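Isoprenyl transferase (Helicobacter pylori, PDB 2DTN) probably condenses isopentenyl diphosphate with allylic diphosphates, using magnesium, to build the polyprenyl chain of undecaprenyl diphosphate. Local coordinates at residues T97-N102 with N127-F132. Residues are numbered along the deposited sequence; the frame is centred on the assembly and turned at random.
Sequences TYLDNN and NDTRHF
Phe132 lays its ring against the C-terminal end of helix 95-101, where a Schellman motif closes the helix with Asn102 as its positive-phi C-prime residue. CA of Asn102 sits over one ring face in a CH-pi contact, 3.6 Å from the Phe132 centroid and only 8° off the ring normal. Phe132 lies at the end of a type I beta turn, Thr129 to Phe132, closed by the bond from Phe132 N to Thr129 O (3.2 Å). Its CG stands anti to the carbonyl carbon (chi1 -50°), which carries the ring across to the helix end. Leu99 crosses the Phe132 side chain at about a right angle, its CD2 3.8 Å from CZ of the ring, while Leu99 CA approaches CE2 obliquely. The same Leu99 methyl also touches the beta-branch of Thr129, with CD2 3.9 Å from Thr129 CG2. This inner part is backed by the buried Tyr98 and Thr129: Tyr98 OH bonds Gln137 at strand 136-140, and Thr129 OG1 is hydrogen-bonded to Leu125 O and to Phe105 N of strand 104-108. The contact thus joins the helix leading into strand 104-108 to the loop leading into strand 136-140, its neighbour in the parallel sheet, away from the annotated substrate and magnesium sites. Toward solvent the packing is looser. Asp128 turns its carboxylate away from the helix segment and forms a salt bridge through OD2 with Arg95. Asn102 is exposed too; its side chain crosses that of Phe132 at about a right angle, with amide and ring planes 47° apart, and ND2 comes to 3.4 Å from Phe132 CE1.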
loop_
_atom_site.group_PDB
_atom_site.type_symbol
_atom_site.label_atom_id
_atom_site.label_comp_id
_atom_site.label_asym_id
_atom_site.label_seq_id
_atom_site.Cartn_x
_atom_site.Cartn_y
_atom_site.Cartn_z
ATOM N N THR A 97 -27.655 17.234 1.781
ATOM C CA THR A 97 -27.649 15.902 1.198
ATOM C C THR A 97 -27.127 14.801 2.129
ATOM O O THR A 97 -27.458 13.628 1.942
ATOM C CB THR A 97 -26.844 15.883 -0.106
ATOM O OG1 THR A 97 -27.040 14.626 -0.763
ATOM C CG2 THR A 97 -25.371 16.066 0.180
ATOM N N TYR A 98 -26.300 15.165 3.110
ATOM C CA TYR A 98 -25.790 14.179 4.066
ATOM C C TYR A 98 -26.930 13.852 5.016
ATOM O O TYR A 98 -27.474 12.746 5.009
ATOM C CB TYR A 98 -24.624 14.730 4.896
ATOM C CG TYR A 98 -23.292 14.788 4.187
ATOM C CD1 TYR A 98 -22.882 15.945 3.528
ATOM C CD2 TYR A 98 -22.433 13.685 4.182
ATOM C CE1 TYR A 98 -21.649 16.006 2.885
ATOM C CE2 TYR A 98 -21.200 13.736 3.540
ATOM C CZ TYR A 98 -20.816 14.900 2.895
ATOM O OH TYR A 98 -19.602 14.967 2.257
ATOM N N LEU A 99 -27.279 14.841 5.834
ATOM C CA LEU A 99 -28.355 14.720 6.812
ATOM C C LEU A 99 -29.591 14.084 6.180
ATOM O O LEU A 99 -30.275 13.277 6.812
ATOM C CB LEU A 99 -28.692 16.105 7.374
ATOM C CG LEU A 99 -27.539 16.803 8.108
ATOM C CD1 LEU A 99 -27.847 18.277 8.291
ATOM C CD2 LEU A 99 -27.308 16.136 9.452
ATOM N N ASP A 100 -29.860 14.442 4.928
ATOM C CA ASP A 100 -31.001 13.900 4.200
ATOM C C ASP A 100 -30.945 12.383 4.107
ATOM O O ASP A 100 -31.787 11.684 4.671
ATOM C CB ASP A 100 -31.046 14.479 2.787
ATOM C CG ASP A 100 -32.105 15.544 2.629
ATOM O OD1 ASP A 100 -32.174 16.458 3.481
ATOM O OD2 ASP A 100 -32.866 15.468 1.643
ATOM N N ASN A 101 -29.945 11.885 3.384
ATOM C CA ASN A 101 -29.752 10.451 3.179
ATOM C C ASN A 101 -29.165 9.739 4.391
ATOM O O ASN A 101 -28.873 8.547 4.328
ATOM C CB ASN A 101 -28.844 10.222 1.971
ATOM C CG ASN A 101 -29.473 10.681 0.675
ATOM O OD1 ASN A 101 -30.356 10.016 0.127
ATOM N ND2 ASN A 101 -29.028 11.829 0.178
ATOM N N ASN A 102 -28.982 10.471 5.484
ATOM C CA ASN A 102 -28.435 9.898 6.715
ATOM C C ASN A 102 -27.031 9.349 6.515
ATOM O O ASN A 102 -26.759 8.197 6.858
ATOM C CB ASN A 102 -29.339 8.775 7.223
ATOM C CG ASN A 102 -30.737 9.254 7.535
ATOM O OD1 ASN A 102 -31.715 8.543 7.296
ATOM N ND2 ASN A 102 -30.843 10.464 8.079
ATOM N N ASN A 127 -19.795 16.433 13.398
ATOM C CA ASN A 127 -20.610 16.312 14.596
ATOM C C ASN A 127 -22.117 16.276 14.323
ATOM O O ASN A 127 -22.858 15.601 15.031
ATOM C CB ASN A 127 -20.293 17.465 15.542
ATOM C CG ASN A 127 -20.693 17.167 16.959
ATOM O OD1 ASN A 127 -20.191 16.221 17.565
ATOM N ND2 ASN A 127 -21.604 17.967 17.502
ATOM N N ASP A 128 -22.567 16.998 13.302
ATOM C CA ASP A 128 -23.985 17.037 12.962
ATOM C C ASP A 128 -24.441 15.779 12.221
ATOM O O ASP A 128 -25.623 15.631 11.891
ATOM C CB ASP A 128 -24.288 18.274 12.101
ATOM C CG ASP A 128 -24.035 19.579 12.839
ATOM O OD1 ASP A 128 -24.575 19.743 13.950
ATOM O OD2 ASP A 128 -23.304 20.446 12.311
ATOM N N THR A 129 -23.507 14.870 11.967
ATOM C CA THR A 129 -23.821 13.643 11.249
ATOM C C THR A 129 -23.316 12.401 11.982
ATOM O O THR A 129 -23.494 11.277 11.510
ATOM C CB THR A 129 -23.204 13.675 9.836
ATOM O OG1 THR A 129 -21.772 13.692 9.934
ATOM C CG2 THR A 129 -23.658 14.926 9.094
ATOM N N ARG A 130 -22.707 12.609 13.144
ATOM C CA ARG A 130 -22.147 11.511 13.924
ATOM C C ARG A 130 -23.113 10.366 14.230
ATOM O O ARG A 130 -22.695 9.217 14.340
ATOM C CB ARG A 130 -21.562 12.031 15.245
ATOM C CG ARG A 130 -22.593 12.363 16.315
ATOM C CD ARG A 130 -21.972 12.315 17.708
ATOM N NE ARG A 130 -21.606 13.632 18.227
ATOM C CZ ARG A 130 -22.474 14.502 18.737
ATOM N NH1 ARG A 130 -23.763 14.198 18.797
ATOM N NH2 ARG A 130 -22.054 15.675 19.202
ATOM N N HIS A 131 -24.398 10.672 14.358
ATOM C CA HIS A 131 -25.389 9.652 14.691
ATOM C C HIS A 131 -25.723 8.639 13.604
ATOM O O HIS A 131 -26.147 7.524 13.912
ATOM C CB HIS A 131 -26.677 10.314 15.178
ATOM C CG HIS A 131 -26.507 11.094 16.440
ATOM N ND1 HIS A 131 -25.889 10.573 17.558
ATOM C CD2 HIS A 131 -26.867 12.358 16.766
ATOM C CE1 HIS A 131 -25.876 11.481 18.515
ATOM N NE2 HIS A 131 -26.462 12.574 18.060
ATOM N N PHE A 132 -25.549 9.013 12.341
ATOM C CA PHE A 132 -25.849 8.093 11.254
ATOM C C PHE A 132 -24.842 6.945 11.282
ATOM O O PHE A 132 -23.770 7.030 10.686
ATOM C CB PHE A 132 -25.793 8.821 9.910
ATOM C CG PHE A 132 -26.582 10.103 9.882
ATOM C CD1 PHE A 132 -27.835 10.180 10.486
ATOM C CD2 PHE A 132 -26.084 11.225 9.231
ATOM C CE1 PHE A 132 -28.579 11.356 10.441
ATOM C CE2 PHE A 132 -26.819 12.405 9.178
ATOM C CZ PHE A 132 -28.070 12.469 9.784
#